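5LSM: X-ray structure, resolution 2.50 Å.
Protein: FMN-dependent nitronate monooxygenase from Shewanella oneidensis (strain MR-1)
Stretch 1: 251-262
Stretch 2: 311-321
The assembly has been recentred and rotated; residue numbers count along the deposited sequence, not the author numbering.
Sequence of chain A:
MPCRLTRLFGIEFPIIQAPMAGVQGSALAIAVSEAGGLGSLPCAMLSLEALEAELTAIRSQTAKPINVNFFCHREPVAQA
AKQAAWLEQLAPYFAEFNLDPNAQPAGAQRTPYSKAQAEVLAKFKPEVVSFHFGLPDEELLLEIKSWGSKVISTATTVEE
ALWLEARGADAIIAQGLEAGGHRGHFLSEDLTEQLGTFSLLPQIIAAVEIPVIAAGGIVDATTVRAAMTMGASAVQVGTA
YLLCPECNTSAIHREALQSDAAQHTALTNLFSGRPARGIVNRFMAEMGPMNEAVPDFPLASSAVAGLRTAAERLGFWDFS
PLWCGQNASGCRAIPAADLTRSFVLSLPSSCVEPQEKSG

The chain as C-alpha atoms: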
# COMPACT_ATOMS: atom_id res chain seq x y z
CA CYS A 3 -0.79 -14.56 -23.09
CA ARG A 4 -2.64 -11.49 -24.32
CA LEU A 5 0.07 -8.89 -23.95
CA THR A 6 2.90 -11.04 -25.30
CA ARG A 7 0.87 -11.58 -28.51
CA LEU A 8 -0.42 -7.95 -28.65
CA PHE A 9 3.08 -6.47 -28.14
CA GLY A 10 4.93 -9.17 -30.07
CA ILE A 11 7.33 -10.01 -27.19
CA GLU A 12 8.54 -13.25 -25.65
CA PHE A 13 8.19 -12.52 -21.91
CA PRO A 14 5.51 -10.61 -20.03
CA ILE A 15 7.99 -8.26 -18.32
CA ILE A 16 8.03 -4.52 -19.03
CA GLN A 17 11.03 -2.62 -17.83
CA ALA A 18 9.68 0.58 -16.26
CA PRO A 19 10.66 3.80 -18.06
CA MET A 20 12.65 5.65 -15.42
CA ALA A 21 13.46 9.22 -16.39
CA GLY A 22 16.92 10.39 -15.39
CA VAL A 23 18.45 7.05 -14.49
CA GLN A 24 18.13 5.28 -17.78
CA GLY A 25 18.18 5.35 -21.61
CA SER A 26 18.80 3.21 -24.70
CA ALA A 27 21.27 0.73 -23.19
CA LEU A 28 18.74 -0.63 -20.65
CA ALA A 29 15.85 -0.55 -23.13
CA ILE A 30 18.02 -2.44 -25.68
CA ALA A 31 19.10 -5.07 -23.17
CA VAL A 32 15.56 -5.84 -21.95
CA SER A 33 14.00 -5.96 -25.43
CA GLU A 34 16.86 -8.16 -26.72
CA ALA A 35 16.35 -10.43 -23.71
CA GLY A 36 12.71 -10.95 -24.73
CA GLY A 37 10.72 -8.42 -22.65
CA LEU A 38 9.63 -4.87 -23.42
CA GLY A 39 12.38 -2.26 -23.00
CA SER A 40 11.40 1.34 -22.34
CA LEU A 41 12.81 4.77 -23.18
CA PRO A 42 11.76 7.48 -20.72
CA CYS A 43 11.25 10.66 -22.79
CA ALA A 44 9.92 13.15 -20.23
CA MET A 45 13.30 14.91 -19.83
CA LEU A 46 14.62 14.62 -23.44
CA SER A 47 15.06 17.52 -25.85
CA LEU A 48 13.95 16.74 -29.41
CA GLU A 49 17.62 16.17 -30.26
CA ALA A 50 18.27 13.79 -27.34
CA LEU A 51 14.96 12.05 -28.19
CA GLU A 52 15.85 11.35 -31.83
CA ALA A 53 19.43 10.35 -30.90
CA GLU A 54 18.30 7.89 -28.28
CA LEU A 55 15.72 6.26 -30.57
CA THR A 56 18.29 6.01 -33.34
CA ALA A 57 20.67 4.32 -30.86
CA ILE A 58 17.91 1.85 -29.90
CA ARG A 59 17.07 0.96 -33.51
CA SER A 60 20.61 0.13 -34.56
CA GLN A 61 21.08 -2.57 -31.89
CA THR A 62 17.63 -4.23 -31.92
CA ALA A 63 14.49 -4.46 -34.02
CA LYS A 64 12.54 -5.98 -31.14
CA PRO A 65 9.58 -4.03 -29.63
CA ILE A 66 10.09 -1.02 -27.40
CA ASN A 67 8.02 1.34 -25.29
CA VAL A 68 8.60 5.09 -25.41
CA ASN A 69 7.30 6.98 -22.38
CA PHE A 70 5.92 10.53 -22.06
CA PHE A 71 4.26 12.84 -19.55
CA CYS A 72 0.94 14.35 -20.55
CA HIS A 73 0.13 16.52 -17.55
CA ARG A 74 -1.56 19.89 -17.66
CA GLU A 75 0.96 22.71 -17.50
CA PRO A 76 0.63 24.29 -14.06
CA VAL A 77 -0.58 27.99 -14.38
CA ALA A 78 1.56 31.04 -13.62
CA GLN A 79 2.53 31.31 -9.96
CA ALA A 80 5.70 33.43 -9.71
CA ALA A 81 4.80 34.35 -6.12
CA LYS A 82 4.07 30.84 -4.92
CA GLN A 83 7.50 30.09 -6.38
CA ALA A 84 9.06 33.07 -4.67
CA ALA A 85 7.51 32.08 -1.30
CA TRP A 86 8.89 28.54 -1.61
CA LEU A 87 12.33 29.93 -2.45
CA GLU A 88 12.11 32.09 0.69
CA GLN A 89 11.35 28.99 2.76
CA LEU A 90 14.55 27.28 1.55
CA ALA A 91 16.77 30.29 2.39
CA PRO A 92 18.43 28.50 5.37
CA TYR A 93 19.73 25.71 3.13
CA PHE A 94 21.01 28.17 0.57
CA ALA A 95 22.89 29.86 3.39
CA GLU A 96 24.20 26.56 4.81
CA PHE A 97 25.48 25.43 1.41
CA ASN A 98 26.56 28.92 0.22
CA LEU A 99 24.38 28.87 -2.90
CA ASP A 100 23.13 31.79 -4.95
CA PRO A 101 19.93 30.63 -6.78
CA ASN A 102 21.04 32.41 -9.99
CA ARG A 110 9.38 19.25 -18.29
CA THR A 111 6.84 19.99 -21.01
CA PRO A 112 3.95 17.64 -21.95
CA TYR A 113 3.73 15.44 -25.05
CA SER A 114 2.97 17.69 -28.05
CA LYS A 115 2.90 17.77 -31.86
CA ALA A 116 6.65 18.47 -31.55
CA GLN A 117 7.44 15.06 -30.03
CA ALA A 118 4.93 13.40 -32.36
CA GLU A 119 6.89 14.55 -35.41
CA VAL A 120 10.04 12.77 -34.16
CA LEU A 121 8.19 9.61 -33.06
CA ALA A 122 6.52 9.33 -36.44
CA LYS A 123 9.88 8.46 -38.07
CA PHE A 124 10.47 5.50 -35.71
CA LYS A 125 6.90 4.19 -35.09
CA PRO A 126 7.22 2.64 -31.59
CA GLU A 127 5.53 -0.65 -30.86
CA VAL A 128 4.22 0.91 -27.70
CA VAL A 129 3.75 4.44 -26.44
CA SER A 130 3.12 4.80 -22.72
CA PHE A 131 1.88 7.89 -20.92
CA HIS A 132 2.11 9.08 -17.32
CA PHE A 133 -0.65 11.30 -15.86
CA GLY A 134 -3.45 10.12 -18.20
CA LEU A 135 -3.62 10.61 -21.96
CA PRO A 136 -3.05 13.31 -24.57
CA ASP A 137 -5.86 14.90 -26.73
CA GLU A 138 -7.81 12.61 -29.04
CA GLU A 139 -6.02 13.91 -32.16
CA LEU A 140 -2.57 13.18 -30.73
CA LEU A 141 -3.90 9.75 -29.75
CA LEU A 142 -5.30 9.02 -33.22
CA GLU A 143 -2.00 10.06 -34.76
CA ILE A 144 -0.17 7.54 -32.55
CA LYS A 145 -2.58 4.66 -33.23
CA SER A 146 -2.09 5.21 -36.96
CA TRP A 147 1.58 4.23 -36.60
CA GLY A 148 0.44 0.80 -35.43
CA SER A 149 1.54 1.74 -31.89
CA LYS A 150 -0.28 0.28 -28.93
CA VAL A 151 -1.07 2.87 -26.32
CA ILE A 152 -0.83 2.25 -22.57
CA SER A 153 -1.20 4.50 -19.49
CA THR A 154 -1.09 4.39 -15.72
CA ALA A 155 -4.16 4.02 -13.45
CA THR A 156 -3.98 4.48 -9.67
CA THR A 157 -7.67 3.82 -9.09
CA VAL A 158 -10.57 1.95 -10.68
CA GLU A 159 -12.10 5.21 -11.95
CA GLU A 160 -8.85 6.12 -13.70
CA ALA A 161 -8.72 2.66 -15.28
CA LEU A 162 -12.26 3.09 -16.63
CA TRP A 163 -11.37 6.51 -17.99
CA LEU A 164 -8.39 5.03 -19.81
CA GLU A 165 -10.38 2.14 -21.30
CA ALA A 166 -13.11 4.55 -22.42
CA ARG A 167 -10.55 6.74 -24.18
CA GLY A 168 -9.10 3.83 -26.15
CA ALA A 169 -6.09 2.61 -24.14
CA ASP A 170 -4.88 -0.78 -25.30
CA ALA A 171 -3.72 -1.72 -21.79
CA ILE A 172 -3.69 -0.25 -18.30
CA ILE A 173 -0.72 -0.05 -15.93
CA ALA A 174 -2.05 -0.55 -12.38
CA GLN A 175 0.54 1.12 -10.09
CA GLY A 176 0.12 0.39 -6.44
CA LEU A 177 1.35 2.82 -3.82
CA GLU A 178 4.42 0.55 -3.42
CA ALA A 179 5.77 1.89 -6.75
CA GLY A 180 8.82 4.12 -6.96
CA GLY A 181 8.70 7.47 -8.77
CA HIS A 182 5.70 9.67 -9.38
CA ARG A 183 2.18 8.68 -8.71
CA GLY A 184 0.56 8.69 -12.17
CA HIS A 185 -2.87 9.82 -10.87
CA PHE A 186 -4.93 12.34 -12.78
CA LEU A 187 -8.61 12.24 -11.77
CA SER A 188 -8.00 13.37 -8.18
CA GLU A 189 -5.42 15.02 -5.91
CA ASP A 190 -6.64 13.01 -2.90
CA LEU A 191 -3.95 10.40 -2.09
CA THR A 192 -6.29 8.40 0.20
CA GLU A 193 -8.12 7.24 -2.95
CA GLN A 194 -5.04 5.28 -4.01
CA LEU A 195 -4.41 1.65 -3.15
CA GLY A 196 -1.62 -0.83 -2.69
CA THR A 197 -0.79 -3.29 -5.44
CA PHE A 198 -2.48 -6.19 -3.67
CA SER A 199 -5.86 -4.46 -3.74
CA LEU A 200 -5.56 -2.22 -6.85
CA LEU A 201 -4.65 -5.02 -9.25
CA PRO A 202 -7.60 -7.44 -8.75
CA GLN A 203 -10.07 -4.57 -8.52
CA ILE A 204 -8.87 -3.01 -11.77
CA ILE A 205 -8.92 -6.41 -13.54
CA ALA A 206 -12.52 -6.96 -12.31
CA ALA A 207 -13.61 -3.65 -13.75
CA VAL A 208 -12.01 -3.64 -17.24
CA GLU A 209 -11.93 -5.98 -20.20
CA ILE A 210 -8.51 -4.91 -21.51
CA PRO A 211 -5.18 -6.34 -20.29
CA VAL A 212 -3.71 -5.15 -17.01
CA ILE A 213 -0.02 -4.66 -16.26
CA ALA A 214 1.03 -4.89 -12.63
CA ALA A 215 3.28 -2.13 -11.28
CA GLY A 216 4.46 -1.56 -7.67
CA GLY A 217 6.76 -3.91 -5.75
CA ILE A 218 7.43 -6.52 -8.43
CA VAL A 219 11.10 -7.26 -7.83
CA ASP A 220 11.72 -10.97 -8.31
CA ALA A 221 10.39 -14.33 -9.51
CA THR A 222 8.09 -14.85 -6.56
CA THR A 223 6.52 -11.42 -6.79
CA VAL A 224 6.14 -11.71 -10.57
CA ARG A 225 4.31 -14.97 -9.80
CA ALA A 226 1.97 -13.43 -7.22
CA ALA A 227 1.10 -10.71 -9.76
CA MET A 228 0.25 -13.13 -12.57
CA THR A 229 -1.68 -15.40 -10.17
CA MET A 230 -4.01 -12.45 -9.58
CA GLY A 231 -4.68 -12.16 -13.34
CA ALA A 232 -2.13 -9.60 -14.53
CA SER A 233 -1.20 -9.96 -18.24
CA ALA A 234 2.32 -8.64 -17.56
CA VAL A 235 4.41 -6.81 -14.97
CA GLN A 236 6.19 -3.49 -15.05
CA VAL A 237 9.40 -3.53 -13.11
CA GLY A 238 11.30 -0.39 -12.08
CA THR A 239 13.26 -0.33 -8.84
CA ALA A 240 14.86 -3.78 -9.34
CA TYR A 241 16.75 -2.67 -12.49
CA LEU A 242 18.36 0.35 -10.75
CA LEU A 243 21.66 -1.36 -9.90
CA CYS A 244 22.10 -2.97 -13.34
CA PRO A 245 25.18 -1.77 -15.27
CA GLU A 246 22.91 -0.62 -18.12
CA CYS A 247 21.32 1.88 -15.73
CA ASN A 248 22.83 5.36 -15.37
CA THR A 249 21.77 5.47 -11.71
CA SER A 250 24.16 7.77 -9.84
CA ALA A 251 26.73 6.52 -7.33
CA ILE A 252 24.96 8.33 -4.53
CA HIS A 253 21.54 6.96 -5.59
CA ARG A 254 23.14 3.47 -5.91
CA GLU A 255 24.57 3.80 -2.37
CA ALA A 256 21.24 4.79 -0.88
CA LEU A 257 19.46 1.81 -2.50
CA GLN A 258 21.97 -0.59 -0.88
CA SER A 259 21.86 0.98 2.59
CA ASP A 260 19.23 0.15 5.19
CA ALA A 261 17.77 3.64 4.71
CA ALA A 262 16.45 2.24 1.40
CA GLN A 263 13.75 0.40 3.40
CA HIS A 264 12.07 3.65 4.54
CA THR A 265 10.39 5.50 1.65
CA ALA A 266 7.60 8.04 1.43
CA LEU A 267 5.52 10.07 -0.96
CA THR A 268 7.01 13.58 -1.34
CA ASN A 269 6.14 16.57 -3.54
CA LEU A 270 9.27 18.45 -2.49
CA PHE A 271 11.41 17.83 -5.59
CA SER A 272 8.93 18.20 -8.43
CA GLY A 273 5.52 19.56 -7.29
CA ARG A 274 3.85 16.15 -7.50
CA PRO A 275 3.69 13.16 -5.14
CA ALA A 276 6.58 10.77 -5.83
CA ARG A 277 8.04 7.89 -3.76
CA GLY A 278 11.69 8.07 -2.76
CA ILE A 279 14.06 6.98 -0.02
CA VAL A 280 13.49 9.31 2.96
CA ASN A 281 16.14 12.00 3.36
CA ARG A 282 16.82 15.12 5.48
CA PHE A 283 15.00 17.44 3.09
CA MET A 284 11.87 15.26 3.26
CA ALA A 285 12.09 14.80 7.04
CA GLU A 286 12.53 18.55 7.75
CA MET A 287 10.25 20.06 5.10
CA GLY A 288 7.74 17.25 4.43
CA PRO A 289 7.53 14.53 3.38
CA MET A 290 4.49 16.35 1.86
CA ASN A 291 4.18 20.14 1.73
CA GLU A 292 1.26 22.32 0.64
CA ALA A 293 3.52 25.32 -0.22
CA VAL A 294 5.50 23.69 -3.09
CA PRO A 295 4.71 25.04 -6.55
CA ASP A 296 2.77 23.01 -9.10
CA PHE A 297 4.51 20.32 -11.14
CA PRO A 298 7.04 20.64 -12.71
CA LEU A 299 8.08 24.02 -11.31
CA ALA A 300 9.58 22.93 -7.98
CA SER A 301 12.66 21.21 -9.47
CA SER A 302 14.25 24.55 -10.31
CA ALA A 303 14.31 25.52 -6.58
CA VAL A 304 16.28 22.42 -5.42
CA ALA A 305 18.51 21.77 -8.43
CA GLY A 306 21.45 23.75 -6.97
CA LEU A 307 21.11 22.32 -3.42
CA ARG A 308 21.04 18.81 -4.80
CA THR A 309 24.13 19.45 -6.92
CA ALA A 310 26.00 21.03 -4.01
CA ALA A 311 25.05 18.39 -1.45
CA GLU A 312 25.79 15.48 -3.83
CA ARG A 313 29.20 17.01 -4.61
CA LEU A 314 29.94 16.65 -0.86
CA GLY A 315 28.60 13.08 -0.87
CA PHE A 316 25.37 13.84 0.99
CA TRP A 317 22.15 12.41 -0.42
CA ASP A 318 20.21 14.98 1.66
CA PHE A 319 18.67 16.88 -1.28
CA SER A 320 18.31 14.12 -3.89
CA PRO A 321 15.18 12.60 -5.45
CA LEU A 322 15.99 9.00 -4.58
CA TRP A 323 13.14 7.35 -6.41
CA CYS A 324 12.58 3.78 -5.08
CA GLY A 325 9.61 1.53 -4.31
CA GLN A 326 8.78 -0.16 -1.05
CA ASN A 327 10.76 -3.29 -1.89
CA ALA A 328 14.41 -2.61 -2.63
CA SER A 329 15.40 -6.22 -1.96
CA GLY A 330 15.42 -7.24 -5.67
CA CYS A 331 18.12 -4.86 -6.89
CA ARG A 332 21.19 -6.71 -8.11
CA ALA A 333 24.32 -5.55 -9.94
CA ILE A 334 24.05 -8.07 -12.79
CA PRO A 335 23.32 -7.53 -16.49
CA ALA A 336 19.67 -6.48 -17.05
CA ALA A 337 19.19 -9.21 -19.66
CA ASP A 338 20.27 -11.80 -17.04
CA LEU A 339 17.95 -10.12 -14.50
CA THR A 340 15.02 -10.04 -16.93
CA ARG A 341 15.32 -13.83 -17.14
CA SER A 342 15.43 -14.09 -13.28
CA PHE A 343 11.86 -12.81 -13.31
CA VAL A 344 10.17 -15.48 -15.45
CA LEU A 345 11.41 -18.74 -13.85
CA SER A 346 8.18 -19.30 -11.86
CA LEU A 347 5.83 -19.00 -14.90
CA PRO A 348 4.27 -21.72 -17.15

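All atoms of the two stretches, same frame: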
# COMPACT_ATOMS: atom_id res chain seq x y z
N ALA A 251 26.01 7.20 -8.41
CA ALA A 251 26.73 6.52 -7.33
C ALA A 251 26.04 6.74 -6.00
O ALA A 251 25.92 5.83 -5.21
CB ALA A 251 28.16 7.04 -7.26
N ILE A 252 25.56 7.96 -5.79
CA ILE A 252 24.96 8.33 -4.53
C ILE A 252 23.56 7.72 -4.40
O ILE A 252 23.22 7.18 -3.35
CB ILE A 252 24.96 9.86 -4.36
CG1 ILE A 252 25.17 10.22 -2.90
CG2 ILE A 252 23.70 10.50 -4.91
CD1 ILE A 252 25.35 11.70 -2.67
N HIS A 253 22.81 7.70 -5.50
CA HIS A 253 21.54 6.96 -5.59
C HIS A 253 21.76 5.44 -5.44
O HIS A 253 21.09 4.81 -4.64
CB HIS A 253 20.86 7.27 -6.92
CG HIS A 253 19.39 6.96 -6.96
ND1 HIS A 253 18.76 6.17 -6.01
CD2 HIS A 253 18.44 7.30 -7.86
CE1 HIS A 253 17.48 6.06 -6.32
NE2 HIS A 253 17.27 6.71 -7.45
N ARG A 254 22.75 4.88 -6.13
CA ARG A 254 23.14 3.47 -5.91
C ARG A 254 23.46 3.11 -4.44
O ARG A 254 23.14 2.01 -3.97
CB ARG A 254 24.34 3.13 -6.79
CG ARG A 254 24.03 3.02 -8.27
CD ARG A 254 25.28 2.78 -9.10
NE ARG A 254 24.95 2.38 -10.47
CZ ARG A 254 24.65 1.14 -10.85
NH1 ARG A 254 24.66 0.14 -9.98
NH2 ARG A 254 24.32 0.90 -12.11
N GLU A 255 24.12 4.04 -3.75
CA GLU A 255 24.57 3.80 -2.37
C GLU A 255 23.39 3.80 -1.41
O GLU A 255 23.35 3.03 -0.45
CB GLU A 255 25.55 4.89 -1.95
CG GLU A 255 26.14 4.70 -0.56
CD GLU A 255 27.64 4.97 -0.50
OE1 GLU A 255 28.24 5.27 -1.56
OE2 GLU A 255 28.22 4.87 0.60
N ALA A 256 22.44 4.68 -1.68
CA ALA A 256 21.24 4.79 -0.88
C ALA A 256 20.41 3.52 -1.02
O ALA A 256 20.02 2.92 -0.02
CB ALA A 256 20.44 6.02 -1.29
N LEU A 257 20.19 3.07 -2.26
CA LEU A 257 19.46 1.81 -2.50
C LEU A 257 20.01 0.61 -1.72
O LEU A 257 19.27 -0.32 -1.40
CB LEU A 257 19.46 1.47 -3.98
CG LEU A 257 18.65 2.38 -4.90
CD1 LEU A 257 19.16 2.26 -6.33
CD2 LEU A 257 17.17 2.06 -4.80
N GLN A 258 21.32 0.58 -1.48
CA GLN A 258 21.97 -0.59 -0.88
C GLN A 258 22.04 -0.48 0.65
O GLN A 258 22.16 -1.48 1.34
CB GLN A 258 23.39 -0.78 -1.45
CG GLN A 258 23.41 -1.54 -2.76
CD GLN A 258 24.63 -1.23 -3.61
OE1 GLN A 258 24.98 -0.07 -3.82
NE2 GLN A 258 25.27 -2.27 -4.12
N SER A 259 21.94 0.74 1.15
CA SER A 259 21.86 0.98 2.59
C SER A 259 20.53 0.52 3.19
O SER A 259 19.57 0.25 2.47
CB SER A 259 22.03 2.46 2.87
OG SER A 259 20.89 3.18 2.44
N ASP A 260 20.45 0.52 4.51
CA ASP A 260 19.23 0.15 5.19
C ASP A 260 18.24 1.32 5.33
O ASP A 260 17.07 1.12 5.63
CB ASP A 260 19.53 -0.52 6.55
CG ASP A 260 20.28 0.38 7.51
OD1 ASP A 260 20.00 1.60 7.54
OD2 ASP A 260 21.12 -0.14 8.27
N ALA A 261 18.69 2.53 5.00
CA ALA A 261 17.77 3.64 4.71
C ALA A 261 16.80 3.34 3.53
O ALA A 261 15.66 3.79 3.52
CB ALA A 261 18.56 4.91 4.42
N ALA A 262 17.26 2.56 2.56
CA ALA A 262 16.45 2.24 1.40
C ALA A 262 15.08 1.68 1.78
O ALA A 262 14.13 1.87 1.05
CB ALA A 262 17.19 1.27 0.50
N ALA A 311 25.01 19.36 -2.55
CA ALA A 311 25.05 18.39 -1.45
C ALA A 311 25.57 17.04 -1.95
O ALA A 311 26.37 16.39 -1.27
CB ALA A 311 23.68 18.26 -0.82
N GLU A 312 25.21 16.68 -3.18
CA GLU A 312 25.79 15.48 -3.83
C GLU A 312 27.29 15.63 -4.02
O GLU A 312 28.03 14.71 -3.71
CB GLU A 312 25.11 15.17 -5.18
CG GLU A 312 23.72 14.55 -5.04
CD GLU A 312 23.12 14.07 -6.36
OE1 GLU A 312 23.86 13.92 -7.35
OE2 GLU A 312 21.90 13.81 -6.39
N ARG A 313 27.76 16.80 -4.44
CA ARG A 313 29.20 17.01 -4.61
C ARG A 313 29.97 16.72 -3.31
O ARG A 313 31.06 16.18 -3.35
CB ARG A 313 29.51 18.43 -5.12
N LEU A 314 29.34 16.97 -2.16
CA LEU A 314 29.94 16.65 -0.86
C LEU A 314 29.54 15.27 -0.35
O LEU A 314 29.75 14.96 0.81
CB LEU A 314 29.54 17.69 0.18
CG LEU A 314 29.81 19.15 -0.18
CD1 LEU A 314 29.08 20.07 0.79
CD2 LEU A 314 31.30 19.45 -0.16
N GLY A 315 28.92 14.46 -1.21
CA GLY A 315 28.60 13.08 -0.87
C GLY A 315 27.43 12.90 0.08
O GLY A 315 27.24 11.82 0.64
N PHE A 316 26.63 13.95 0.25
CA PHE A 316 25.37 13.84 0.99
C PHE A 316 24.24 13.56 0.01
O PHE A 316 24.13 14.21 -1.02
CB PHE A 316 25.07 15.14 1.72
CG PHE A 316 26.02 15.44 2.83
CD1 PHE A 316 26.09 14.61 3.95
CD2 PHE A 316 26.83 16.57 2.79
CE1 PHE A 316 26.96 14.89 4.99
CE2 PHE A 316 27.70 16.85 3.82
CZ PHE A 316 27.76 16.01 4.93
N TRP A 317 23.36 12.63 0.37
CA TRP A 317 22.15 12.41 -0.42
C TRP A 317 20.95 13.21 0.09
O TRP A 317 19.83 13.00 -0.36
CB TRP A 317 21.85 10.90 -0.58
CG TRP A 317 21.52 10.10 0.68
CD1 TRP A 317 20.54 10.36 1.58
CD2 TRP A 317 22.05 8.80 1.04
NE1 TRP A 317 20.47 9.35 2.52
CE2 TRP A 317 21.37 8.38 2.19
CE3 TRP A 317 23.04 7.98 0.50
CZ2 TRP A 317 21.68 7.19 2.85
CZ3 TRP A 317 23.35 6.79 1.17
CH2 TRP A 317 22.67 6.41 2.33
N ASP A 318 21.23 14.24 0.89
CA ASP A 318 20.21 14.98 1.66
C ASP A 318 19.20 15.74 0.79
O ASP A 318 18.10 16.02 1.24
CB ASP A 318 20.87 15.97 2.65
CG ASP A 318 21.72 15.27 3.75
OD1 ASP A 318 21.98 14.05 3.62
OD2 ASP A 318 22.16 15.95 4.71
N PHE A 319 19.57 16.09 -0.43
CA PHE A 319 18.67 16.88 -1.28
C PHE A 319 18.44 16.20 -2.64
O PHE A 319 18.21 16.87 -3.64
CB PHE A 319 19.22 18.31 -1.46
CG PHE A 319 19.17 19.13 -0.20
CD1 PHE A 319 18.04 19.87 0.11
CD2 PHE A 319 20.19 19.07 0.73
CE1 PHE A 319 17.95 20.57 1.30
CE2 PHE A 319 20.11 19.75 1.92
CZ PHE A 319 19.00 20.51 2.21
N SER A 320 18.47 14.87 -2.65
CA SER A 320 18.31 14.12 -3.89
C SER A 320 16.92 13.47 -3.98
O SER A 320 16.40 12.97 -2.99
CB SER A 320 19.40 13.06 -4.00
OG SER A 320 20.69 13.64 -4.10
N PRO A 321 16.32 13.46 -5.18
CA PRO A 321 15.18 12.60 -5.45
C PRO A 321 15.60 11.14 -5.65
O PRO A 321 16.05 10.75 -6.72
CB PRO A 321 14.61 13.19 -6.75
CG PRO A 321 15.81 13.70 -7.46
CD PRO A 321 16.70 14.25 -6.37

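The contact buries 403 Å² in total and contains no hydrogen bond between the stretches, so its evidence is packing distance and ring geometry. Ala311 makes no contact itself, but Phe316 N donates to Ala311 O at 2.9 Å, a bond that spans the end of the helix.

Glu312 is the first residue to touch stretch 1, its CD lying 3.9 Å from Ile252 CG2. One carboxylate oxygen is engaged within the stretch: Ser320 OG donates to Glu312 OE2 at 2.6 Å. The Ile252 methyl lies against this carboxylate group.

Leu314 leaves helical phi/psi, and Gly315 follows at phi 75°, a value that by itself favours glycine. Gly315 N donates to Glu312 O at 2.7 Å. This turn presents main chain to Ile252, whose CD1 approaches Gly315 C at 3.7 Å and Phe316 O at 3.2 Å. Phe316 directs its CA-to-CB bond away from stretch 1, so it contributes through its carbonyl rather than its ring.

Trp317 has the largest covered area, 125 Å², with Ile252 next at 117 Å²; the CA atoms of these two residues are 6.4 Å apart. Chi angles of 64° (p) and 56° place the indole against the helix. Ala256 CB sits 3.9 Å from the centroid of the Trp317 six-membered ring and 17° off its normal, which establishes a CH-pi contact over the face. Glu255 CG, by contrast, meets the ring edge, 3.9 Å from Trp317 CZ3. Beyond the helix, Ser259 OG lies 3.7 Å from Trp317 CH2 while donating to Ala256 O at 2.6 Å, and Ala261 CB reaches Trp317 CZ2 at 4.2 Å.

Finally, Pro321 turns its CA-to-CB bond away; its carbonyl O stands 4.3 Å from His253 NE2, an oblique approach to the imidazole.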